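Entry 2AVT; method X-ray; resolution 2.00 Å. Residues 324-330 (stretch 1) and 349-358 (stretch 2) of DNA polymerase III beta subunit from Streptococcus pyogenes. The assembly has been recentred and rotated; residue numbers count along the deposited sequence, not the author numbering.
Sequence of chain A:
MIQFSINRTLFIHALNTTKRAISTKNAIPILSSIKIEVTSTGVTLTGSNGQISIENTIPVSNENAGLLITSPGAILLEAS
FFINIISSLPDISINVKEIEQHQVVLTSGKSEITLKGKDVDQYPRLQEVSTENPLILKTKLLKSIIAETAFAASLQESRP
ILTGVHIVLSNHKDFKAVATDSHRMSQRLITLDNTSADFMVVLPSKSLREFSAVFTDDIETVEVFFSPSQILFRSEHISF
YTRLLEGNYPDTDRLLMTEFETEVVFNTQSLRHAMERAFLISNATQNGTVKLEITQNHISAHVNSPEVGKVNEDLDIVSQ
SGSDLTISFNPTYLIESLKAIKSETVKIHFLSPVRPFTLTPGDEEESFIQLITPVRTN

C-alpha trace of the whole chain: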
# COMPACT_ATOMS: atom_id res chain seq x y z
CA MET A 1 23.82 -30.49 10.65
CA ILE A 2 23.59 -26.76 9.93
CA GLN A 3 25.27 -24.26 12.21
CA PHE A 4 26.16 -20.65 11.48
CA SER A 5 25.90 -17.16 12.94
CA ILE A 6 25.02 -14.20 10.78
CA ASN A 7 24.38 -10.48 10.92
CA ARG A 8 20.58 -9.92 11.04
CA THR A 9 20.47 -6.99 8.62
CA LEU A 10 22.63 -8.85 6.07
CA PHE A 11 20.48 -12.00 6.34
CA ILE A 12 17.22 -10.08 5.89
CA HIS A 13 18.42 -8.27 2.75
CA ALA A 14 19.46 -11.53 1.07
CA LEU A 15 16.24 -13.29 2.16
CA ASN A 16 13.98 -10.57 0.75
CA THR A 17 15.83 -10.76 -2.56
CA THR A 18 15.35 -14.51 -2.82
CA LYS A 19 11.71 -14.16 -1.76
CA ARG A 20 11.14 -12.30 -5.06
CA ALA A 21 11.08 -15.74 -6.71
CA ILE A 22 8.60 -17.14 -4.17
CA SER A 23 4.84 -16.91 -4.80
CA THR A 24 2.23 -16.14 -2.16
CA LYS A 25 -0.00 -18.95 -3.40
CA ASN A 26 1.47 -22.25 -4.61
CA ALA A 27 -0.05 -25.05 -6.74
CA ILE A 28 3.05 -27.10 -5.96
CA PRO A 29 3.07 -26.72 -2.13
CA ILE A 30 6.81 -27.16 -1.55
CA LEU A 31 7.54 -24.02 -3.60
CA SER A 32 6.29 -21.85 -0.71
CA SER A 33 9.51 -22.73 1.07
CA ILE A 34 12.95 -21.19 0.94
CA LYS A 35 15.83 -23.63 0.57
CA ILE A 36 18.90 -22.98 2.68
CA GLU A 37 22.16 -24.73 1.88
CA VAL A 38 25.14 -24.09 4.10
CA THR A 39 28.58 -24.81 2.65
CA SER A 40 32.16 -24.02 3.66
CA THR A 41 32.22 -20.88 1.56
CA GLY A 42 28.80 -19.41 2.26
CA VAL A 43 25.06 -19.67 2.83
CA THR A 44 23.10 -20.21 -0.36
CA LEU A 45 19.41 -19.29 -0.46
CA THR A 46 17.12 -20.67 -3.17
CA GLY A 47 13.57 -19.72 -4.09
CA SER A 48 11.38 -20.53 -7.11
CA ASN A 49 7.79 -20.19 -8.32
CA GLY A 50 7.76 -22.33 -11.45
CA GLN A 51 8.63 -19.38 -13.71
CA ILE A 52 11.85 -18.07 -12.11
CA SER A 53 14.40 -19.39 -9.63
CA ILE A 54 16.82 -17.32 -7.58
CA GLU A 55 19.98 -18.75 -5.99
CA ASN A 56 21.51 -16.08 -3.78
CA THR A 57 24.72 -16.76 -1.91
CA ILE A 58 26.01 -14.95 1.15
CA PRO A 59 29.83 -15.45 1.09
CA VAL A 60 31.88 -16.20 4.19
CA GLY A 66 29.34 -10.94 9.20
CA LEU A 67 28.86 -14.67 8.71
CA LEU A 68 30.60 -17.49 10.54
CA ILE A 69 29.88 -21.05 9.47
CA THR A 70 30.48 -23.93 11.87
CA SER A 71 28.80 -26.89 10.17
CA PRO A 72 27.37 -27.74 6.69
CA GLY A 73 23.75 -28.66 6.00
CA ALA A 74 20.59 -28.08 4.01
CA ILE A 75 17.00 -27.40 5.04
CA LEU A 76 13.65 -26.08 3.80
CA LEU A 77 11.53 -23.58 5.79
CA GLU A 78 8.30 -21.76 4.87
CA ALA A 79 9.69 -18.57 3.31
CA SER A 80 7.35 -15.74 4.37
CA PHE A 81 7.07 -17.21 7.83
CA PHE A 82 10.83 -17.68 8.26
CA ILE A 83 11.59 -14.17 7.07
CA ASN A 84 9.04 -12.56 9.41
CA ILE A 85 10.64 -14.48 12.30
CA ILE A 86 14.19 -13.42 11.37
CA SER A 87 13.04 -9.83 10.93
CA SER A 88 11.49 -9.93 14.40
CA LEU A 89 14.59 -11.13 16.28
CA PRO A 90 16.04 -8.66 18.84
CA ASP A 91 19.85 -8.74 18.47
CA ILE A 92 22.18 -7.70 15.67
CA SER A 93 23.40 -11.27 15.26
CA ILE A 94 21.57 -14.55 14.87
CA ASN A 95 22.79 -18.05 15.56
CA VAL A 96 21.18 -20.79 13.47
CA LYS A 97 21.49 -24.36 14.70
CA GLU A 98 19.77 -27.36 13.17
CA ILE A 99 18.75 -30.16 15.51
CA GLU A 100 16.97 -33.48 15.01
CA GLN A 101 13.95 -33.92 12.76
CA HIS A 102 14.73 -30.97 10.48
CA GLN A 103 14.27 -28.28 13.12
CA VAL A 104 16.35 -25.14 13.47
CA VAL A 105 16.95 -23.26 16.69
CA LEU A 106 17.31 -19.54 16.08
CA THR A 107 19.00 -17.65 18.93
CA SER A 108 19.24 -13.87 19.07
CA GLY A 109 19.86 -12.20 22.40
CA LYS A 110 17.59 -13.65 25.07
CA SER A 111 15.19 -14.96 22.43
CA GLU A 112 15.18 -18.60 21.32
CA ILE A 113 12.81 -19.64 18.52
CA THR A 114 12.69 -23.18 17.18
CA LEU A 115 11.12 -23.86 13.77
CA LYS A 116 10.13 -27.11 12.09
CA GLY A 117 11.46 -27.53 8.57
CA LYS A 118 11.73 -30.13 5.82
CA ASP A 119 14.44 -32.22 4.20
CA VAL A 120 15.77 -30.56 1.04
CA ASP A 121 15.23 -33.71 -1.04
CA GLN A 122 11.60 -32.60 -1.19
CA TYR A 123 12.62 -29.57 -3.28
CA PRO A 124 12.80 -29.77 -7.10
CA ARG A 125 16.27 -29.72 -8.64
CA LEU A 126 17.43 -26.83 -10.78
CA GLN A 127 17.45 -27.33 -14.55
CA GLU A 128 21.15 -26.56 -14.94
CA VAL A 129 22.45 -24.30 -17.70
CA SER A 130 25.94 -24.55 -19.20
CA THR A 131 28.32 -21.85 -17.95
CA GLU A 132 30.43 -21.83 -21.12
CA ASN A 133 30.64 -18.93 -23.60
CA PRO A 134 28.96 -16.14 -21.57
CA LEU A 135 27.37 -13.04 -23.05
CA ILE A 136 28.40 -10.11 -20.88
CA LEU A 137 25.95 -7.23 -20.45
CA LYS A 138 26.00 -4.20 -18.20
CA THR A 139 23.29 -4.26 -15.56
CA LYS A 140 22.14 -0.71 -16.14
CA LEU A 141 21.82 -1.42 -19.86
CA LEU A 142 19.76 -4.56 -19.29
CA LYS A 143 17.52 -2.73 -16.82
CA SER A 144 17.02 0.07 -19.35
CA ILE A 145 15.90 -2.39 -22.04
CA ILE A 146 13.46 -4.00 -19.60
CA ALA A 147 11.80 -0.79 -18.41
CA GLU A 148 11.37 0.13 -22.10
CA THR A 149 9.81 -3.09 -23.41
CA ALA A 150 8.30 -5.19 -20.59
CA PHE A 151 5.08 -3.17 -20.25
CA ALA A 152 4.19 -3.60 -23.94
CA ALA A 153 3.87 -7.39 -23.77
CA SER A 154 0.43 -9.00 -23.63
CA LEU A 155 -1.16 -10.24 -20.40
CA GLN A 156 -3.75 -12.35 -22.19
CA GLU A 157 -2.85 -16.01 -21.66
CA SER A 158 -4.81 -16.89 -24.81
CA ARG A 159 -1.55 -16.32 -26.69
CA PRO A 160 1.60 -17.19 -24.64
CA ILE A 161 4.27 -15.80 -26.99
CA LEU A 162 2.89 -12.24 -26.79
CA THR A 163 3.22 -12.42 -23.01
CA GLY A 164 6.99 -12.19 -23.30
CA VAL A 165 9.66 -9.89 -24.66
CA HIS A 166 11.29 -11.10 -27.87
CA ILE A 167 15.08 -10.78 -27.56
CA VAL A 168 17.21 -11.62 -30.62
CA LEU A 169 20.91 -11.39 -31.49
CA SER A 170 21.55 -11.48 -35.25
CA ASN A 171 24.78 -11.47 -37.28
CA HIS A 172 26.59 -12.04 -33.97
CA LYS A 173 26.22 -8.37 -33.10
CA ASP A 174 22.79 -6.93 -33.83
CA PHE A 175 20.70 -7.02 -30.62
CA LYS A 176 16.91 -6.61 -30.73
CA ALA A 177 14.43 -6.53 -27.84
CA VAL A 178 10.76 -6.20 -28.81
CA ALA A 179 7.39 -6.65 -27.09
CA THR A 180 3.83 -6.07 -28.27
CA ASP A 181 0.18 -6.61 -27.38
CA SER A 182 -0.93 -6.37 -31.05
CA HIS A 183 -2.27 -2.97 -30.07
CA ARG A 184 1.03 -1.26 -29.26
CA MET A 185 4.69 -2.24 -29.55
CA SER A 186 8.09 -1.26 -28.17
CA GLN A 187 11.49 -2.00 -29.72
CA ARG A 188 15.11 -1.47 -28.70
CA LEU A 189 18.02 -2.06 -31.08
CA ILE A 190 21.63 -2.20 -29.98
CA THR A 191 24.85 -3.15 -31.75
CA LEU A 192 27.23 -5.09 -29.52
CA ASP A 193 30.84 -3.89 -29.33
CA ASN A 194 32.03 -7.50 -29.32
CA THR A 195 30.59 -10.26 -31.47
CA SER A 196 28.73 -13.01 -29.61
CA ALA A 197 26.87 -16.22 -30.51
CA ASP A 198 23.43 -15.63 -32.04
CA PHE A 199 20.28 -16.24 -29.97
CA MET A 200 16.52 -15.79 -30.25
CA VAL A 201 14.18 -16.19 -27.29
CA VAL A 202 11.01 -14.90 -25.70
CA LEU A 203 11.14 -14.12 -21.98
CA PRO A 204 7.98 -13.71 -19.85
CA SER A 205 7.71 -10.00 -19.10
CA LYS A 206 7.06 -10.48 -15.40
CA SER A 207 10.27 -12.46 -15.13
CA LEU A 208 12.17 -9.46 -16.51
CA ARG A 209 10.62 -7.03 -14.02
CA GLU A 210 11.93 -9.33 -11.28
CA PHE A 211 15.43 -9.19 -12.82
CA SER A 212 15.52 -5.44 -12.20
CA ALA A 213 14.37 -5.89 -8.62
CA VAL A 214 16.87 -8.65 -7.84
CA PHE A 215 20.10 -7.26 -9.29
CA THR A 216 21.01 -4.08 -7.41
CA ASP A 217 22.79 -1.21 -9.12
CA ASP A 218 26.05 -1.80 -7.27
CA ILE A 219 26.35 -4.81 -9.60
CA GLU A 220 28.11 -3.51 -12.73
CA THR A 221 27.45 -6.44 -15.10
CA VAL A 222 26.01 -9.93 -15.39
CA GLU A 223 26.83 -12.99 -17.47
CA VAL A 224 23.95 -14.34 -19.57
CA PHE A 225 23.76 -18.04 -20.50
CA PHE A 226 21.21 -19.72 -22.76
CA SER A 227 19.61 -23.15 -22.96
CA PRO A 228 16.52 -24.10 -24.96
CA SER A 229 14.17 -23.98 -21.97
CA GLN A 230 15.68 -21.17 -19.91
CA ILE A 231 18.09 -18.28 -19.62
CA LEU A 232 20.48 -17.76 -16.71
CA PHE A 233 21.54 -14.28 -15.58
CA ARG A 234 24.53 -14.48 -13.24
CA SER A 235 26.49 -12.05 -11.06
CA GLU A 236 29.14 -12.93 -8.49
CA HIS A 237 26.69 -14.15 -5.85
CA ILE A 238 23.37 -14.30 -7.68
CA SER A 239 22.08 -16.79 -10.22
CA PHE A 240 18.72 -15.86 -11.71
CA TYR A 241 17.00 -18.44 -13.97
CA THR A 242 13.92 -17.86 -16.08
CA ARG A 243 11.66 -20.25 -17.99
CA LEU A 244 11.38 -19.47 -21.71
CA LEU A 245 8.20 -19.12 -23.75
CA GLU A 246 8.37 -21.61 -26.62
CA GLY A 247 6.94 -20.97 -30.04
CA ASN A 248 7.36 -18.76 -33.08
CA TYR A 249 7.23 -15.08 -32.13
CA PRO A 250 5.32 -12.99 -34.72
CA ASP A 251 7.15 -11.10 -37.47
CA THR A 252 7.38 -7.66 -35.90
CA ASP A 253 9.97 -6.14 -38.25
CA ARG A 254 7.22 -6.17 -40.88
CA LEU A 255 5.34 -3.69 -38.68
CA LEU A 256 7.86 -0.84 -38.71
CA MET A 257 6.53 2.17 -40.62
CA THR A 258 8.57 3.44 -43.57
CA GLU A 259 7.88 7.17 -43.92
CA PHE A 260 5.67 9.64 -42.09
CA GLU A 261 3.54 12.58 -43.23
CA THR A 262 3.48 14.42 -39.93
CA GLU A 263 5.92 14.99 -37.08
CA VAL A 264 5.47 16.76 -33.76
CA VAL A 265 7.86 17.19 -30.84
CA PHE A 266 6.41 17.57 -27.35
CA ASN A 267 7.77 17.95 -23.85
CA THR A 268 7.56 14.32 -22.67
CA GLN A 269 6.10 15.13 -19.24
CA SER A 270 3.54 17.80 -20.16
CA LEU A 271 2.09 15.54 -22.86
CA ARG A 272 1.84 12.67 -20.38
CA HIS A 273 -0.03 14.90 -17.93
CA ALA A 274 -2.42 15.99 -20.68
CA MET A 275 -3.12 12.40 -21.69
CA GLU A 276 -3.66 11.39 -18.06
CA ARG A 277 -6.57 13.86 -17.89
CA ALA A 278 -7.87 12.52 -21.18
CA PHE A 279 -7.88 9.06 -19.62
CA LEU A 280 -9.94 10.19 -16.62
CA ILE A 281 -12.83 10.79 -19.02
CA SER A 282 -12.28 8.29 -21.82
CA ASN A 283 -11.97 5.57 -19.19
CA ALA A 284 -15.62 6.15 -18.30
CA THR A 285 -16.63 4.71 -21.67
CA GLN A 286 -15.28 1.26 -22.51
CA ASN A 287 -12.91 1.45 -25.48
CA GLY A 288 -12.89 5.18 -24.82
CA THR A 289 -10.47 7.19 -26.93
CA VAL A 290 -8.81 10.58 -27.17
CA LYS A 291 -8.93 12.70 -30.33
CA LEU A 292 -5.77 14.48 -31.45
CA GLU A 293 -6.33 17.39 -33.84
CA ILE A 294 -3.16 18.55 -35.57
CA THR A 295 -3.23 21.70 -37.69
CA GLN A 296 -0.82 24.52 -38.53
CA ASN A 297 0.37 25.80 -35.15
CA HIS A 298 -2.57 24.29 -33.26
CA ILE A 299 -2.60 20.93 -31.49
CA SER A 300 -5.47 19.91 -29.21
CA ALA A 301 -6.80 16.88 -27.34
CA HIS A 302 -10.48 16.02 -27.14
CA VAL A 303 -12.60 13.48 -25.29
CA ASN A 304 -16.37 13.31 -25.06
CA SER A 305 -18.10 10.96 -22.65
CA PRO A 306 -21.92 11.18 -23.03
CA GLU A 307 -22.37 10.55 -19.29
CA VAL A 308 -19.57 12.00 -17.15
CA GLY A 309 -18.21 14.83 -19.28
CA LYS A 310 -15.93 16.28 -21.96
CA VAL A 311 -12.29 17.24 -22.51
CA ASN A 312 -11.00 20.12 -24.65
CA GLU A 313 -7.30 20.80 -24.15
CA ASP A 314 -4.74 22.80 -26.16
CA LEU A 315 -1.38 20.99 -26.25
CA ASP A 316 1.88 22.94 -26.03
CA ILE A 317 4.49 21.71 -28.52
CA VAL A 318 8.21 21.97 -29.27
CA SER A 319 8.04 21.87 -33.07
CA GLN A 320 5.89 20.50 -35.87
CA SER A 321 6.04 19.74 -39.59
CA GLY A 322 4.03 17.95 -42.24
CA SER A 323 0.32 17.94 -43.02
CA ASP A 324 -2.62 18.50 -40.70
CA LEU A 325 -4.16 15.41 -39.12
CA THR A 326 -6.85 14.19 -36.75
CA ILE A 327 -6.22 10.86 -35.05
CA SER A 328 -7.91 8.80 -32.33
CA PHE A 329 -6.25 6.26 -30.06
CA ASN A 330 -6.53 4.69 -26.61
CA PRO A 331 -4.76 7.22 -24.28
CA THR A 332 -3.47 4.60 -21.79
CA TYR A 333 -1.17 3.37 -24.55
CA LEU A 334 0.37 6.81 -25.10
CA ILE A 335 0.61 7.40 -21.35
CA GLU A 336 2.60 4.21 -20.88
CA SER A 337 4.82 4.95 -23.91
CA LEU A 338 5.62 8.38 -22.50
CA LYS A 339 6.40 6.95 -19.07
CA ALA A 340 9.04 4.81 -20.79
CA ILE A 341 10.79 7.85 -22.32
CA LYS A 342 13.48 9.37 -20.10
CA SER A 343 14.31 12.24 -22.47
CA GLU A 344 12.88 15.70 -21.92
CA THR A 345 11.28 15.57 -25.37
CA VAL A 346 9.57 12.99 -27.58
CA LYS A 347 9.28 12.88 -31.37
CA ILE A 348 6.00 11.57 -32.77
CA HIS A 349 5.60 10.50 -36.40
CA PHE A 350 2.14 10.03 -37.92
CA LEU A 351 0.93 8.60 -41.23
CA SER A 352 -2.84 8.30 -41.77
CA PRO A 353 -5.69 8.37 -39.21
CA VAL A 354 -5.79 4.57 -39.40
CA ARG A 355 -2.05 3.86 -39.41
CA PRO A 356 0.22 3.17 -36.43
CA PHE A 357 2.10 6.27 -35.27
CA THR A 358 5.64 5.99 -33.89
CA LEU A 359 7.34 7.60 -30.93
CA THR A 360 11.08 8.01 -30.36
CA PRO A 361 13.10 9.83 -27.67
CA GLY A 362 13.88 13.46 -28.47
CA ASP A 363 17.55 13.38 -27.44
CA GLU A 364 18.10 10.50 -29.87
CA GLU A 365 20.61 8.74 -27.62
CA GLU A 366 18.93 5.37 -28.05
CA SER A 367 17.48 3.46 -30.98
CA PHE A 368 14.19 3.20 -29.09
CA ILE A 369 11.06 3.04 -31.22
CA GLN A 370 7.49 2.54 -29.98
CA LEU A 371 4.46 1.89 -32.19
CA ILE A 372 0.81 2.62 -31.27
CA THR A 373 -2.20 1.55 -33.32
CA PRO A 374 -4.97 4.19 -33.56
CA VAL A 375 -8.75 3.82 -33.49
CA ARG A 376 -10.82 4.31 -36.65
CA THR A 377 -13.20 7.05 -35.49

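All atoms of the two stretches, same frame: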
# COMPACT_ATOMS: atom_id res chain seq x y z
N ASP A 324 -1.68 18.50 -41.81
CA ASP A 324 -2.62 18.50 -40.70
C ASP A 324 -3.15 17.07 -40.55
O ASP A 324 -3.10 16.29 -41.50
CB ASP A 324 -3.77 19.46 -40.99
CG ASP A 324 -3.33 20.91 -41.00
OD1 ASP A 324 -2.18 21.17 -41.41
OD2 ASP A 324 -4.13 21.78 -40.61
N LEU A 325 -3.65 16.75 -39.37
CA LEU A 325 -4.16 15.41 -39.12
C LEU A 325 -5.00 15.32 -37.85
O LEU A 325 -4.77 16.04 -36.88
CB LEU A 325 -3.00 14.41 -39.03
CG LEU A 325 -3.38 12.95 -38.78
CD1 LEU A 325 -4.13 12.40 -39.98
CD2 LEU A 325 -2.13 12.12 -38.53
N THR A 326 -5.98 14.43 -37.88
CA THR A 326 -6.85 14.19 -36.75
C THR A 326 -6.75 12.69 -36.52
O THR A 326 -7.02 11.92 -37.43
CB THR A 326 -8.31 14.54 -37.05
OG1 THR A 326 -8.43 15.95 -37.28
CG2 THR A 326 -9.21 14.13 -35.89
N ILE A 327 -6.34 12.29 -35.32
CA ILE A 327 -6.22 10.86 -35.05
C ILE A 327 -6.77 10.49 -33.67
O ILE A 327 -6.70 11.28 -32.72
CB ILE A 327 -4.75 10.38 -35.23
CG1 ILE A 327 -4.68 8.85 -35.18
CG2 ILE A 327 -3.87 11.01 -34.17
CD1 ILE A 327 -3.37 8.27 -35.66
N SER A 328 -7.33 9.29 -33.57
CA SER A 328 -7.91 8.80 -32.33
C SER A 328 -7.24 7.51 -31.88
O SER A 328 -7.03 6.60 -32.68
CB SER A 328 -9.42 8.55 -32.51
OG SER A 328 -10.12 9.77 -32.68
N PHE A 329 -6.93 7.43 -30.60
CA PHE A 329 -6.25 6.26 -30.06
C PHE A 329 -6.55 6.11 -28.57
O PHE A 329 -6.98 7.05 -27.91
CB PHE A 329 -4.75 6.43 -30.28
CG PHE A 329 -4.21 7.73 -29.72
CD1 PHE A 329 -3.79 7.82 -28.40
CD2 PHE A 329 -4.16 8.87 -30.51
CE1 PHE A 329 -3.33 9.02 -27.88
CE2 PHE A 329 -3.71 10.07 -29.98
CZ PHE A 329 -3.29 10.14 -28.67
N ASN A 330 -6.31 4.92 -28.03
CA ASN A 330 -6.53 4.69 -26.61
C ASN A 330 -5.40 5.36 -25.83
O ASN A 330 -4.26 4.92 -25.88
CB ASN A 330 -6.56 3.19 -26.31
CG ASN A 330 -6.69 2.89 -24.83
OD1 ASN A 330 -5.76 3.10 -24.06
ND2 ASN A 330 -7.86 2.41 -24.42
N HIS A 349 5.77 10.55 -34.95
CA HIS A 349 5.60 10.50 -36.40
C HIS A 349 4.29 9.83 -36.78
O HIS A 349 4.07 8.66 -36.46
CB HIS A 349 6.75 9.73 -37.04
CG HIS A 349 8.07 10.44 -36.97
ND1 HIS A 349 9.25 9.86 -37.39
CD2 HIS A 349 8.39 11.68 -36.54
CE1 HIS A 349 10.24 10.72 -37.22
NE2 HIS A 349 9.74 11.83 -36.71
N PHE A 350 3.44 10.56 -37.49
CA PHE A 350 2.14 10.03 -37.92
C PHE A 350 2.03 9.84 -39.44
O PHE A 350 2.65 10.57 -40.22
CB PHE A 350 0.98 10.96 -37.55
CG PHE A 350 0.92 11.34 -36.10
CD1 PHE A 350 1.65 12.42 -35.61
CD2 PHE A 350 0.06 10.67 -35.23
CE1 PHE A 350 1.51 12.83 -34.29
CE2 PHE A 350 -0.08 11.08 -33.92
CZ PHE A 350 0.65 12.15 -33.44
N LEU A 351 1.22 8.86 -39.83
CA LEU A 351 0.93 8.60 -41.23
C LEU A 351 -0.53 9.01 -41.39
O LEU A 351 -0.86 10.19 -41.31
CB LEU A 351 1.10 7.13 -41.58
CG LEU A 351 2.50 6.75 -42.07
CD1 LEU A 351 2.51 5.32 -42.60
CD2 LEU A 351 2.91 7.72 -43.17
N SER A 352 -1.41 8.03 -41.60
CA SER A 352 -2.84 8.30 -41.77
C SER A 352 -3.61 8.06 -40.47
O SER A 352 -3.10 7.45 -39.54
CB SER A 352 -3.43 7.40 -42.87
OG SER A 352 -3.86 6.16 -42.33
N PRO A 353 -4.86 8.54 -40.41
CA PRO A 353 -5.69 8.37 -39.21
C PRO A 353 -5.82 6.92 -38.77
O PRO A 353 -6.05 6.65 -37.60
CB PRO A 353 -7.03 8.97 -39.65
CG PRO A 353 -6.62 10.05 -40.59
CD PRO A 353 -5.55 9.37 -41.42
N VAL A 354 -5.67 5.99 -39.71
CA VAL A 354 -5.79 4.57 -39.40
C VAL A 354 -4.46 3.81 -39.43
O VAL A 354 -4.44 2.58 -39.48
CB VAL A 354 -6.79 3.88 -40.37
CG1 VAL A 354 -7.02 2.44 -39.96
CG2 VAL A 354 -8.11 4.64 -40.36
N ARG A 355 -3.35 4.53 -39.40
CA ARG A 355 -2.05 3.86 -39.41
C ARG A 355 -1.32 4.06 -38.09
O ARG A 355 -1.48 5.09 -37.42
CB ARG A 355 -1.18 4.37 -40.56
CG ARG A 355 -1.70 4.04 -41.95
CD ARG A 355 -2.15 2.58 -42.04
NE ARG A 355 -2.58 2.22 -43.38
CZ ARG A 355 -1.75 1.97 -44.40
NH1 ARG A 355 -0.44 2.04 -44.21
NH2 ARG A 355 -2.23 1.67 -45.59
N PRO A 356 -0.53 3.07 -37.68
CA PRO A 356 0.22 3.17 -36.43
C PRO A 356 1.18 4.36 -36.46
O PRO A 356 1.87 4.58 -37.45
CB PRO A 356 0.96 1.84 -36.36
CG PRO A 356 -0.01 0.91 -37.03
CD PRO A 356 -0.45 1.71 -38.23
N PHE A 357 1.20 5.13 -35.37
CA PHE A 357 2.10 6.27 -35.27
C PHE A 357 3.24 5.91 -34.33
O PHE A 357 3.03 5.25 -33.30
CB PHE A 357 1.35 7.52 -34.78
CG PHE A 357 0.69 7.37 -33.44
CD1 PHE A 357 -0.57 6.80 -33.33
CD2 PHE A 357 1.30 7.85 -32.29
CE1 PHE A 357 -1.21 6.71 -32.11
CE2 PHE A 357 0.66 7.76 -31.06
CZ PHE A 357 -0.59 7.20 -30.97
N THR A 358 4.46 6.31 -34.68
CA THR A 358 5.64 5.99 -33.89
C THR A 358 6.12 7.10 -32.97
O THR A 358 5.89 8.29 -33.21
CB THR A 358 6.84 5.62 -34.79
OG1 THR A 358 7.21 6.77 -35.56
CG2 THR A 358 6.47 4.48 -35.73
O HOH W 1 -7.96 7.49 -36.03

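What carries most of the contact? Apolar side chains do; the two stretches together bury 403 Å², mostly on Leu325, Ile327, Phe329, Phe350, Pro353 and Phe357. Along the extended strand 325-329, alternate residues Leu325, Ile327 and Phe329 point toward the other stretch, while Thr326 and Ser328 point away. The branched ends of Leu325 reach two neighbours: CD2 lies 3.5 Å from Phe350 CB, and CD1 lies 3.5 Å from Pro353 CG. Ile327, buried and extended with both chi angles t, sets CG2 3.8 Å from Phe350 CE2 and CD1 3.9 Å from Phe357 CD1, so one aliphatic chain packs against both rings.

How do the aromatic rings meet? Phe357 CZ sits over one face of Phe329, 3.9 Å from its CG. The planes are inclined at 56° with centroids 5.1 Å apart, an oblique pairing that suits two buried, wholly apolar side chains.

Are there polar links? No direct hydrogen bond crosses, but water 1 bridges the backbones, accepting from Ser328 N at 3.1 Å and donating to Pro353 O at 2.6 Å.

What shapes the second stretch? A type I turn, Ser352 to Arg355, is closed by Arg355 N to Ser352 O at 2.9 Å. Pro353, whose phi of -54° fits this turn, lends its ring to Leu325. Flanking the turn in sequence, His349 and Thr358 pair through two backbone hydrogen bonds.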